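Local coordinates for fatty acid multifunctional protein (atmfp2) (Arabidopsis thaliana, PDB 2WTB) that carries out the enoyl-CoA hydratase and NAD-dependent 3-hydroxyacyl-CoA dehydrogenase steps of peroxisomal fatty acid beta-oxidation during seed germination, at residues D51-V56 with W200-V205; L97-R102 with W211-S216; V106-G111 with E192-A197; C124-S129 with L183-V188. All blocks are in the same frame, centred on the assembly; numbering follows the deposited sequence.

Contact 1: D51-V56 with W200-V205; sequences DVKAIV and WALDIV
The methyl groups of Ala54 and Ala201 meet tip to tip, with Ala54 CB and Ala201 CB 3.8 Å apart. Both CB atoms point toward the opposing segment. Neither residue carries a longer side chain, so the two backbones come close, with the CA atoms of Ala54 and Ala201 only 6.1 Å apart. Two valines add to this pair. Val56 CG2 reaches the Ala201 methyl, CG2 to CB at 4.2 Å. Val205 CG2 comes within 4.2 Å of Ala54 CB and also lies 3.7 Å from the backbone oxygen Lys53 O. The torsion of Val205 sets this choice of branch: CG1 is anti to the backbone N (chi1 164°), and CG2 sits beside that N and does the touching. Ala201 and Val205 stand one helical turn apart, and Val205 N donates to Ala201 O within the helix. Leu202 arrives from the flank. Its CG lies anti to the carbonyl carbon (chi1 -71°), which brings CD2 to 4.0 Å from Lys53 CB. The rest of Lys53 is extended. No hydrogen bond crosses between 51-56 and 200-205, so van der Waals packing joins them. The short axes of strand 54-56 and helix 200-205 pass 8.3 Å apart at 154°, close to antiparallel. Ala54 and Val205 also touch Pro104, and Leu202 touches Val18. The strand is bonded through its backbone to Ala19 and to Val106. Helix 193-205 thus packs on one face of the sheet, while Ile55 points away from it and packs on Tyr43 and Ala46 of helix 33-46.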
loop_
_atom_site.group_PDB
_atom_site.type_symbol
_atom_site.label_atom_id
_atom_site.label_comp_id
_atom_site.label_asym_id
_atom_site.label_seq_id
_atom_site.Cartn_x
_atom_site.Cartn_y
_atom_site.Cartn_z
ATOM N N ASP A 51 22.445 5.118 -43.801
ATOM C CA ASP A 51 21.908 3.762 -43.885
ATOM C C ASP A 51 20.703 3.558 -42.968
ATOM O O ASP A 51 20.049 2.517 -43.016
ATOM C CB ASP A 51 22.995 2.730 -43.576
ATOM C CG ASP A 51 23.730 3.027 -42.285
ATOM O OD1 ASP A 51 23.305 3.939 -41.549
ATOM O OD2 ASP A 51 24.737 2.347 -42.006
ATOM N N VAL A 52 20.417 4.552 -42.135
ATOM C CA VAL A 52 19.264 4.491 -41.242
ATOM C C VAL A 52 18.070 5.235 -41.838
ATOM O O VAL A 52 18.204 6.369 -42.299
ATOM C CB VAL A 52 19.599 5.073 -39.859
ATOM C CG1 VAL A 52 18.368 5.076 -38.968
ATOM C CG2 VAL A 52 20.727 4.284 -39.220
ATOM N N LYS A 53 16.907 4.590 -41.829
ATOM C CA LYS A 53 15.692 5.180 -42.385
ATOM C C LYS A 53 14.698 5.550 -41.290
ATOM O O LYS A 53 14.015 6.570 -41.373
ATOM C CB LYS A 53 15.026 4.215 -43.369
ATOM C CG LYS A 53 15.854 3.891 -44.599
ATOM C CD LYS A 53 15.070 3.006 -45.556
ATOM C CE LYS A 53 15.872 2.675 -46.801
ATOM N NZ LYS A 53 15.104 1.781 -47.709
ATOM N N ALA A 54 14.615 4.707 -40.269
ATOM C CA ALA A 54 13.702 4.936 -39.158
ATOM C C ALA A 54 14.252 4.301 -37.886
ATOM O O ALA A 54 15.332 3.712 -37.896
ATOM C CB ALA A 54 12.323 4.380 -39.482
ATOM N N ILE A 55 13.508 4.424 -36.794
ATOM C CA ILE A 55 13.945 3.892 -35.511
ATOM C C ILE A 55 12.832 3.095 -34.845
ATOM O O ILE A 55 11.655 3.429 -34.965
ATOM C CB ILE A 55 14.398 5.016 -34.549
ATOM C CG1 ILE A 55 15.686 5.674 -35.047
ATOM C CG2 ILE A 55 14.591 4.481 -33.142
ATOM C CD1 ILE A 55 15.461 6.813 -36.017
ATOM N N VAL A 56 13.212 2.029 -34.152
ATOM C CA VAL A 56 12.273 1.269 -33.345
ATOM C C VAL A 56 12.836 1.156 -31.937
ATOM O O VAL A 56 14.041 0.996 -31.758
ATOM C CB VAL A 56 12.022 -0.131 -33.937
ATOM C CG1 VAL A 56 11.242 -0.998 -32.960
ATOM C CG2 VAL A 56 11.283 -0.014 -35.264
ATOM N N TRP A 200 6.078 -1.374 -39.591
ATOM C CA TRP A 200 5.267 -0.180 -39.396
ATOM C C TRP A 200 6.104 1.069 -39.659
ATOM O O TRP A 200 5.649 2.008 -40.313
ATOM C CB TRP A 200 4.700 -0.153 -37.973
ATOM C CG TRP A 200 3.537 0.778 -37.795
ATOM C CD1 TRP A 200 3.581 2.140 -37.713
ATOM C CD2 TRP A 200 2.156 0.415 -37.662
ATOM N NE1 TRP A 200 2.315 2.646 -37.547
ATOM C CE2 TRP A 200 1.422 1.607 -37.512
ATOM C CE3 TRP A 200 1.470 -0.804 -37.664
ATOM C CZ2 TRP A 200 0.036 1.618 -37.363
ATOM C CZ3 TRP A 200 0.091 -0.791 -37.515
ATOM C CH2 TRP A 200 -0.609 0.411 -37.366
ATOM N N ALA A 201 7.336 1.064 -39.157
ATOM C CA ALA A 201 8.236 2.204 -39.300
ATOM C C ALA A 201 8.524 2.549 -40.760
ATOM O O ALA A 201 8.557 3.721 -41.132
ATOM C CB ALA A 201 9.529 1.953 -38.548
ATOM N N LEU A 202 8.735 1.528 -41.585
ATOM C CA LEU A 202 9.007 1.752 -43.003
ATOM C C LEU A 202 7.731 2.075 -43.772
ATOM O O LEU A 202 7.782 2.652 -44.856
ATOM C CB LEU A 202 9.732 0.558 -43.630
ATOM C CG LEU A 202 11.192 0.363 -43.214
ATOM C CD1 LEU A 202 11.912 -0.547 -44.196
ATOM C CD2 LEU A 202 11.903 1.701 -43.123
ATOM N N ASP A 203 6.588 1.697 -43.209
ATOM C CA ASP A 203 5.301 2.094 -43.767
ATOM C C ASP A 203 5.154 3.613 -43.704
ATOM O O ASP A 203 4.698 4.245 -44.656
ATOM C CB ASP A 203 4.152 1.423 -43.011
ATOM C CG ASP A 203 3.829 0.038 -43.541
ATOM O OD1 ASP A 203 4.212 -0.267 -44.691
ATOM O OD2 ASP A 203 3.180 -0.744 -42.812
ATOM N N ILE A 204 5.549 4.190 -42.574
ATOM C CA ILE A 204 5.481 5.632 -42.383
ATOM C C ILE A 204 6.433 6.350 -43.334
ATOM O O ILE A 204 6.064 7.337 -43.966
ATOM C CB ILE A 204 5.816 6.022 -40.933
ATOM C CG1 ILE A 204 4.786 5.431 -39.968
ATOM C CG2 ILE A 204 5.887 7.533 -40.788
ATOM C CD1 ILE A 204 5.118 5.663 -38.504
ATOM N N VAL A 205 7.658 5.845 -43.431
ATOM C CA VAL A 205 8.644 6.399 -44.349
ATOM C C VAL A 205 8.133 6.364 -45.787
ATOM O O VAL A 205 8.445 7.245 -46.589
ATOM C CB VAL A 205 9.977 5.630 -44.270
ATOM C CG1 VAL A 205 10.841 5.936 -45.480
ATOM C CG2 VAL A 205 10.709 5.965 -42.981
#

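Contact 2: L97-R102 with W211-S216; sequences LLEAAR and WVSSVS
Glu99 carries most of the contact between the end of helix 88-99 and the segment 211-216. Its CB points toward 211-216, and CG stands anti to the backbone N (chi1 -171°). The chain then runs on extended (chi2 -175°). CG passes alongside Ser213, with Glu99 CG 4.0 Å from Ser213 OG. CD comes next and lies 3.9 Å from Val215 CB. The two carboxylate oxygens then part company. OE1 lies against the Val215 side chain, with Glu99 OE1 3.3 Å from Val215 CG1, and its charged partner is Arg153 of helix 150-158. OE2 turns to the backbone. It accepts a weak hydrogen bond from Val215 N, with N to OE2 at 3.3 Å and an N-H...O angle of 147°. Ser214 N is also near, 3.4 Å from Glu99 OE2. The carboxylate is buried, and the salt bridge to Arg153 would probably help keep it ionised.

A second patch lies at the other end, where Trp211 touches backbone rather than side chains. Its ring edge faces the carbonyl of Arg102, with Trp211 CH2 3.6 Å from Arg102 O. Trp211 CZ2 is 3.7 Å from Ala101 O, which approaches the ring obliquely. The same indole meets His125 edge-to-face, and His125 NE2 donates to Glu99 O. A buried glutamate at a helix end here reaches across to the backbone of the 211-216 segment and to an arginine. The contact fastens this segment to the end of helix 88-99 within the crotonase-type domain, with the Glu99 side chain about 10 Å from that of Glu119, the predicted nucleophile.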
loop_
_atom_site.group_PDB
_atom_site.type_symbol
_atom_site.label_atom_id
_atom_site.label_comp_id
_atom_site.label_asym_id
_atom_site.label_seq_id
_atom_site.Cartn_x
_atom_site.Cartn_y
_atom_site.Cartn_z
ATOM N N LEU A 97 14.290 16.261 -30.142
ATOM C CA LEU A 97 15.210 15.317 -30.765
ATOM C C LEU A 97 14.477 14.120 -31.359
ATOM O O LEU A 97 14.672 13.776 -32.525
ATOM C CB LEU A 97 16.254 14.840 -29.753
ATOM C CG LEU A 97 17.267 13.802 -30.246
ATOM C CD1 LEU A 97 18.059 14.339 -31.427
ATOM C CD2 LEU A 97 18.201 13.390 -29.121
ATOM N N LEU A 98 13.627 13.494 -30.552
ATOM C CA LEU A 98 12.983 12.246 -30.941
ATOM C C LEU A 98 11.712 12.457 -31.761
ATOM O O LEU A 98 11.648 12.078 -32.929
ATOM C CB LEU A 98 12.688 11.393 -29.699
ATOM C CG LEU A 98 12.226 9.947 -29.913
ATOM C CD1 LEU A 98 12.536 9.091 -28.689
ATOM C CD2 LEU A 98 10.745 9.878 -30.255
ATOM N N GLU A 99 10.702 13.060 -31.144
ATOM C CA GLU A 99 9.393 13.174 -31.775
ATOM C C GLU A 99 9.399 14.076 -33.008
ATOM O O GLU A 99 8.679 13.821 -33.972
ATOM C CB GLU A 99 8.355 13.665 -30.767
ATOM C CG GLU A 99 6.921 13.601 -31.274
ATOM C CD GLU A 99 5.939 14.209 -30.292
ATOM O OE1 GLU A 99 6.182 15.349 -29.835
ATOM O OE2 GLU A 99 4.929 13.546 -29.975
ATOM N N ALA A 100 10.213 15.128 -32.971
ATOM C CA ALA A 100 10.269 16.093 -34.065
ATOM C C ALA A 100 11.389 15.788 -35.056
ATOM O O ALA A 100 11.815 16.664 -35.810
ATOM C CB ALA A 100 10.413 17.512 -33.517
ATOM N N ALA A 101 11.863 14.547 -35.053
ATOM C CA ALA A 101 12.921 14.133 -35.968
ATOM C C ALA A 101 12.375 13.901 -37.371
ATOM O O ALA A 101 11.176 13.684 -37.552
ATOM C CB ALA A 101 13.608 12.876 -35.454
ATOM N N ARG A 102 13.259 13.951 -38.362
ATOM C CA ARG A 102 12.864 13.677 -39.740
ATOM C C ARG A 102 12.983 12.192 -40.071
ATOM O O ARG A 102 13.086 11.809 -41.235
ATOM C CB ARG A 102 13.665 14.532 -40.722
ATOM C CG ARG A 102 13.017 15.883 -41.011
ATOM C CD ARG A 102 13.897 16.773 -41.877
ATOM N NE ARG A 102 14.995 17.362 -41.118
ATOM C CZ ARG A 102 15.789 18.323 -41.577
ATOM N NH1 ARG A 102 15.607 18.808 -42.797
ATOM N NH2 ARG A 102 16.764 18.802 -40.815
ATOM N N TRP A 211 2.013 9.795 -40.533
ATOM C CA TRP A 211 3.134 10.207 -39.699
ATOM C C TRP A 211 2.640 11.195 -38.649
ATOM O O TRP A 211 2.721 12.405 -38.841
ATOM C CB TRP A 211 4.225 10.851 -40.551
ATOM C CG TRP A 211 5.518 11.043 -39.820
ATOM C CD1 TRP A 211 5.678 11.264 -38.482
ATOM C CD2 TRP A 211 6.834 11.051 -40.386
ATOM N NE1 TRP A 211 7.010 11.398 -38.181
ATOM C CE2 TRP A 211 7.740 11.275 -39.333
ATOM C CE3 TRP A 211 7.332 10.887 -41.683
ATOM C CZ2 TRP A 211 9.118 11.340 -39.535
ATOM C CZ3 TRP A 211 8.700 10.952 -41.880
ATOM C CH2 TRP A 211 9.577 11.176 -40.811
ATOM N N VAL A 212 2.138 10.673 -37.535
ATOM C CA VAL A 212 1.483 11.496 -36.524
ATOM C C VAL A 212 2.377 11.882 -35.345
ATOM O O VAL A 212 3.071 11.040 -34.780
ATOM C CB VAL A 212 0.236 10.781 -35.968
ATOM C CG1 VAL A 212 -0.428 11.623 -34.891
ATOM C CG2 VAL A 212 -0.736 10.469 -37.092
ATOM N N SER A 213 2.350 13.161 -34.979
ATOM C CA SER A 213 2.962 13.629 -33.738
ATOM C C SER A 213 1.897 13.772 -32.658
ATOM O O SER A 213 0.980 14.583 -32.782
ATOM C CB SER A 213 3.680 14.964 -33.939
ATOM O OG SER A 213 4.960 14.779 -34.519
ATOM N N SER A 214 2.029 12.984 -31.598
ATOM C CA SER A 214 1.044 12.949 -30.525
ATOM C C SER A 214 0.882 14.296 -29.821
ATOM O O SER A 214 -0.219 14.663 -29.409
ATOM C CB SER A 214 1.424 11.879 -29.498
ATOM O OG SER A 214 1.853 10.690 -30.138
ATOM N N VAL A 215 1.982 15.029 -29.685
ATOM C CA VAL A 215 1.987 16.243 -28.879
ATOM C C VAL A 215 1.187 17.376 -29.521
ATOM O O VAL A 215 0.654 18.238 -28.823
ATOM C CB VAL A 215 3.423 16.722 -28.577
ATOM C CG1 VAL A 215 3.896 17.698 -29.644
ATOM C CG2 VAL A 215 3.484 17.370 -27.204
ATOM N N SER A 216 1.101 17.371 -30.846
ATOM C CA SER A 216 0.347 18.401 -31.559
ATOM C C SER A 216 -0.948 17.855 -32.163
ATOM O O SER A 216 -1.409 18.325 -33.200
ATOM C CB SER A 216 1.215 19.060 -32.636
ATOM O OG SER A 216 1.935 18.095 -33.383
#

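Contact 3: V106-G111 with E192-A197; sequences VAAIDG and ELVTTA
Apolar packing makes up most of this buried contact. The Ala197 methyl sits between two strand residues, with Ala197 CB 3.7 Å from Val106 CG1 and 4.0 Å from Ala108 CB. Ala108 CB also meets Leu193 CG at 4.0 Å, so its methyl fits between Leu193 and Ala197, one helical turn apart. A second group sets carbon against a carbonyl. Both branches of Leu193 straddle the backbone oxygen of Ile109: CD1 is 3.3 Å and CD2 3.2 Å from Ile109 O, a tight fit. Leu193 CD2 also lies 3.5 Å from Asp110 CB. An alanine here loses this grip on the strand end and would probably loosen the packing over Ala108. No hydrogen bond crosses the contact. At the helix start Glu192 O takes two, from Thr196 N at 2.8 Å and Thr196 OG1 at 2.9 Å, the latter from above the carbonyl plane. This double hold probably steadies the first turn, from which Leu193 projects. The short axes of strand 106-109 and helix 193-197 run 164° apart, nearly antiparallel. A helix packed along a sheet strand through two alanines, a valine and a leucine is in keeping with the layered alpha/beta core of the crotonase fold.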
loop_
_atom_site.group_PDB
_atom_site.type_symbol
_atom_site.label_atom_id
_atom_site.label_comp_id
_atom_site.label_asym_id
_atom_site.label_seq_id
_atom_site.Cartn_x
_atom_site.Cartn_y
_atom_site.Cartn_z
ATOM N N VAL A 106 9.069 4.017 -33.857
ATOM C CA VAL A 106 7.969 3.149 -33.459
ATOM C C VAL A 106 8.350 2.394 -32.198
ATOM O O VAL A 106 9.422 1.797 -32.124
ATOM C CB VAL A 106 7.607 2.136 -34.556
ATOM C CG1 VAL A 106 6.500 1.211 -34.073
ATOM C CG2 VAL A 106 7.187 2.856 -35.826
ATOM N N ALA A 107 7.472 2.431 -31.203
ATOM C CA ALA A 107 7.717 1.725 -29.953
ATOM C C ALA A 107 7.170 0.301 -30.020
ATOM O O ALA A 107 6.036 0.078 -30.447
ATOM C CB ALA A 107 7.106 2.483 -28.783
ATOM N N ALA A 108 7.993 -0.657 -29.606
ATOM C CA ALA A 108 7.585 -2.054 -29.531
ATOM C C ALA A 108 7.424 -2.441 -28.069
ATOM O O ALA A 108 8.407 -2.671 -27.367
ATOM C CB ALA A 108 8.608 -2.942 -30.212
ATOM N N ILE A 109 6.178 -2.507 -27.614
ATOM C CA ILE A 109 5.894 -2.698 -26.197
ATOM C C ILE A 109 5.548 -4.137 -25.819
ATOM O O ILE A 109 4.697 -4.775 -26.440
ATOM C CB ILE A 109 4.757 -1.772 -25.718
ATOM C CG1 ILE A 109 5.147 -0.304 -25.905
ATOM C CG2 ILE A 109 4.419 -2.055 -24.260
ATOM C CD1 ILE A 109 4.039 0.674 -25.559
ATOM N N ASP A 110 6.218 -4.630 -24.784
ATOM C CA ASP A 110 5.912 -5.924 -24.199
ATOM C C ASP A 110 5.887 -5.774 -22.683
ATOM O O ASP A 110 6.550 -4.896 -22.131
ATOM C CB ASP A 110 6.971 -6.949 -24.606
ATOM C CG ASP A 110 6.563 -8.373 -24.288
ATOM O OD1 ASP A 110 5.400 -8.592 -23.887
ATOM O OD2 ASP A 110 7.407 -9.279 -24.447
ATOM N N GLY A 111 5.116 -6.622 -22.013
ATOM C CA GLY A 111 5.092 -6.638 -20.562
ATOM C C GLY A 111 4.447 -5.410 -19.953
ATOM O O GLY A 111 3.286 -5.451 -19.545
ATOM N N GLU A 192 6.073 -11.326 -32.614
ATOM C CA GLU A 192 5.955 -10.534 -33.833
ATOM C C GLU A 192 6.127 -9.049 -33.537
ATOM O O GLU A 192 6.122 -8.219 -34.443
ATOM C CB GLU A 192 4.606 -10.785 -34.506
ATOM C CG GLU A 192 4.366 -12.241 -34.882
ATOM C CD GLU A 192 3.067 -12.443 -35.639
ATOM O OE1 GLU A 192 2.481 -11.437 -36.094
ATOM O OE2 GLU A 192 2.633 -13.604 -35.782
ATOM N N LEU A 193 6.298 -8.735 -32.258
ATOM C CA LEU A 193 6.387 -7.358 -31.776
ATOM C C LEU A 193 7.347 -6.483 -32.584
ATOM O O LEU A 193 6.930 -5.512 -33.218
ATOM C CB LEU A 193 6.804 -7.360 -30.307
ATOM C CG LEU A 193 6.361 -6.195 -29.434
ATOM C CD1 LEU A 193 4.848 -6.092 -29.421
ATOM C CD2 LEU A 193 6.897 -6.393 -28.029
ATOM N N VAL A 194 8.629 -6.826 -32.555
ATOM C CA VAL A 194 9.655 -6.026 -33.221
ATOM C C VAL A 194 9.545 -6.061 -34.744
ATOM O O VAL A 194 9.774 -5.054 -35.413
ATOM C CB VAL A 194 11.069 -6.454 -32.788
ATOM C CG1 VAL A 194 12.122 -5.811 -33.673
ATOM C CG2 VAL A 194 11.295 -6.097 -31.330
ATOM N N THR A 195 9.191 -7.220 -35.287
ATOM C CA THR A 195 8.987 -7.357 -36.726
ATOM C C THR A 195 7.873 -6.434 -37.205
ATOM O O THR A 195 8.019 -5.727 -38.203
ATOM C CB THR A 195 8.636 -8.807 -37.113
ATOM O OG1 THR A 195 9.825 -9.603 -37.113
ATOM C CG2 THR A 195 8.013 -8.852 -38.494
ATOM N N THR A 196 6.755 -6.447 -36.489
ATOM C CA THR A 196 5.636 -5.576 -36.814
ATOM C C THR A 196 6.057 -4.112 -36.729
ATOM O O THR A 196 5.703 -3.305 -37.587
ATOM C CB THR A 196 4.441 -5.825 -35.877
ATOM O OG1 THR A 196 3.975 -7.172 -36.038
ATOM C CG2 THR A 196 3.304 -4.863 -36.190
ATOM N N ALA A 197 6.831 -3.777 -35.703
ATOM C CA ALA A 197 7.239 -2.393 -35.484
ATOM C C ALA A 197 8.116 -1.854 -36.611
ATOM O O ALA A 197 7.896 -0.740 -37.094
ATOM C CB ALA A 197 7.935 -2.241 -34.138
#

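Contact 4: C124-S129 with L183-V188; sequences CHARIS and LIDAVV
Three partners meet Asp185 OD2, one firmly, two loosely. Arg127 N donates a hydrogen bond of 2.7 Å to Asp185 OD2, which accepts it on its anti lone pair. Water 1 donates weak bonds to OD2 and His125 O. The third is a long salt bridge, with Arg127 NH1 3.6 Å from Asp185 OD2 and the guanidinium and carboxylate planes 47° apart. The Arg127 chain is bent, and NE and NH2 are bound to Ala121 O and Met122 O. An alanine in place of Asp185 removes this acceptor for Arg127 N and would probably unsettle the start of the strand pairing. Arg127 O takes two backbone donors, Asp185 N at 2.8 Å and Ala186 N at 3.3 Å. Parallel pairing then continues: Ser129 N donates to Ala186 O at 3.0 Å, and Val188 N to Ser129 O at 3.1 Å. On the face that holds Ile128 and Ala186, Ile128 CD1 packs on Ala186 CB at 3.8 Å. Ile128 CG2 meets Val188 CG2. On the other face Ser129 CB lies against Ile184. In this chain strand 186-187 is outermost in the sheet, held by backbone bonds and, at its start, by a carboxylate that Arg127 probably helps keep ionised.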
loop_
_atom_site.group_PDB
_atom_site.type_symbol
_atom_site.label_atom_id
_atom_site.label_comp_id
_atom_site.label_asym_id
_atom_site.label_seq_id
_atom_site.Cartn_x
_atom_site.Cartn_y
_atom_site.Cartn_z
ATOM N N CYS A 124 6.915 8.411 -29.380
ATOM C CA CYS A 124 7.082 7.735 -30.661
ATOM C C CYS A 124 5.872 7.984 -31.545
ATOM O O CYS A 124 4.824 8.411 -31.068
ATOM C CB CYS A 124 7.290 6.233 -30.462
ATOM S SG CYS A 124 8.845 5.825 -29.651
ATOM N N HIS A 125 6.017 7.695 -32.833
ATOM C CA HIS A 125 4.993 8.040 -33.812
ATOM C C HIS A 125 3.921 6.967 -34.005
ATOM O O HIS A 125 2.884 7.214 -34.632
ATOM C CB HIS A 125 5.660 8.416 -35.133
ATOM C CG HIS A 125 6.628 9.550 -34.999
ATOM N ND1 HIS A 125 7.994 9.373 -35.043
ATOM C CD2 HIS A 125 6.425 10.871 -34.786
ATOM C CE1 HIS A 125 8.592 10.541 -34.883
ATOM N NE2 HIS A 125 7.662 11.465 -34.725
ATOM N N ALA A 126 4.173 5.785 -33.453
ATOM C CA ALA A 126 3.202 4.695 -33.459
ATOM C C ALA A 126 3.542 3.710 -32.348
ATOM O O ALA A 126 4.665 3.703 -31.846
ATOM C CB ALA A 126 3.187 3.998 -34.809
ATOM N N ARG A 127 2.582 2.875 -31.961
ATOM C CA ARG A 127 2.809 1.936 -30.864
ATOM C C ARG A 127 2.315 0.519 -31.139
ATOM O O ARG A 127 1.131 0.295 -31.396
ATOM C CB ARG A 127 2.192 2.472 -29.570
ATOM C CG ARG A 127 2.955 3.644 -28.990
ATOM C CD ARG A 127 2.024 4.699 -28.431
ATOM N NE ARG A 127 2.510 6.022 -28.792
ATOM C CZ ARG A 127 2.025 6.748 -29.791
ATOM N NH1 ARG A 127 1.013 6.295 -30.517
ATOM N NH2 ARG A 127 2.537 7.940 -30.049
ATOM N N ILE A 128 3.237 -0.435 -31.078
ATOM C CA ILE A 128 2.896 -1.847 -31.172
ATOM C C ILE A 128 3.049 -2.475 -29.795
ATOM O O ILE A 128 4.031 -2.218 -29.100
ATOM C CB ILE A 128 3.807 -2.587 -32.164
ATOM C CG1 ILE A 128 3.890 -1.819 -33.483
ATOM C CG2 ILE A 128 3.305 -4.003 -32.390
ATOM C CD1 ILE A 128 2.539 -1.422 -34.034
ATOM N N SER A 129 2.082 -3.294 -29.397
ATOM C CA SER A 129 2.098 -3.870 -28.058
ATOM C C SER A 129 1.695 -5.341 -28.034
ATOM O O SER A 129 0.943 -5.808 -28.891
ATOM C CB SER A 129 1.188 -3.070 -27.122
ATOM O OG SER A 129 1.304 -3.520 -25.784
ATOM N N LEU A 183 -4.408 4.608 -27.834
ATOM C CA LEU A 183 -3.105 4.649 -27.181
ATOM C C LEU A 183 -2.142 3.679 -27.857
ATOM O O LEU A 183 -0.975 4.005 -28.084
ATOM C CB LEU A 183 -3.245 4.310 -25.698
ATOM C CG LEU A 183 -1.954 4.255 -24.884
ATOM C CD1 LEU A 183 -1.137 5.517 -25.088
ATOM C CD2 LEU A 183 -2.269 4.050 -23.413
ATOM N N ILE A 184 -2.651 2.489 -28.174
ATOM C CA ILE A 184 -1.890 1.456 -28.873
ATOM C C ILE A 184 -2.417 1.275 -30.294
ATOM O O ILE A 184 -3.619 1.110 -30.501
ATOM C CB ILE A 184 -1.985 0.101 -28.146
ATOM C CG1 ILE A 184 -1.390 0.200 -26.742
ATOM C CG2 ILE A 184 -1.278 -0.980 -28.943
ATOM C CD1 ILE A 184 0.094 0.503 -26.731
ATOM N N ASP A 185 -1.513 1.294 -31.268
ATOM C CA ASP A 185 -1.895 1.231 -32.677
ATOM C C ASP A 185 -2.178 -0.187 -33.169
ATOM O O ASP A 185 -2.941 -0.377 -34.114
ATOM C CB ASP A 185 -0.816 1.872 -33.548
ATOM C CG ASP A 185 -0.752 3.376 -33.380
ATOM O OD1 ASP A 185 -1.810 4.031 -33.479
ATOM O OD2 ASP A 185 0.357 3.901 -33.154
ATOM N N ALA A 186 -1.558 -1.177 -32.536
ATOM C CA ALA A 186 -1.735 -2.566 -32.950
ATOM C C ALA A 186 -1.327 -3.545 -31.855
ATOM O O ALA A 186 -0.359 -3.313 -31.130
ATOM C CB ALA A 186 -0.954 -2.845 -34.229
ATOM N N VAL A 187 -2.073 -4.640 -31.742
ATOM C CA VAL A 187 -1.758 -5.690 -30.781
ATOM C C VAL A 187 -1.367 -6.975 -31.502
ATOM O O VAL A 187 -2.176 -7.574 -32.208
ATOM C CB VAL A 187 -2.944 -5.984 -29.842
ATOM C CG1 VAL A 187 -2.605 -7.143 -28.913
ATOM C CG2 VAL A 187 -3.307 -4.747 -29.040
ATOM N N VAL A 188 -0.120 -7.393 -31.325
ATOM C CA VAL A 188 0.376 -8.612 -31.953
ATOM C C VAL A 188 1.047 -9.492 -30.909
ATOM O O VAL A 188 1.371 -9.022 -29.817
ATOM C CB VAL A 188 1.385 -8.294 -33.073
ATOM C CG1 VAL A 188 0.716 -7.495 -34.177
ATOM C CG2 VAL A 188 2.585 -7.539 -32.512
HETATM O O HOH W 1 -0.175 5.909 -34.895
#

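Overall arrangement
Contacts 3 and 4 are buried, while contacts 1 and 2 are partly buried and include exposed residues. Contacts 1 and 3 use the same helix, 193-205, against neighbouring strands 54-59 and 105-109 of one sheet. Both rest on apolar packing about alanine methyls, with no hydrogen bonds across. Contact 4 lies within that sheet, so its bonds are mainly backbone to backbone. Strand 126-129 pairs with 105-109 of contact 3, and Trp200 of the shared helix packs on Ala126 and Ala186. Contact 2 is different: a carboxylate reaches the backbone of the connection that follows helix 193-205. It touches contact 4 at His125 and contact 1 where Trp211 packs on Ile204.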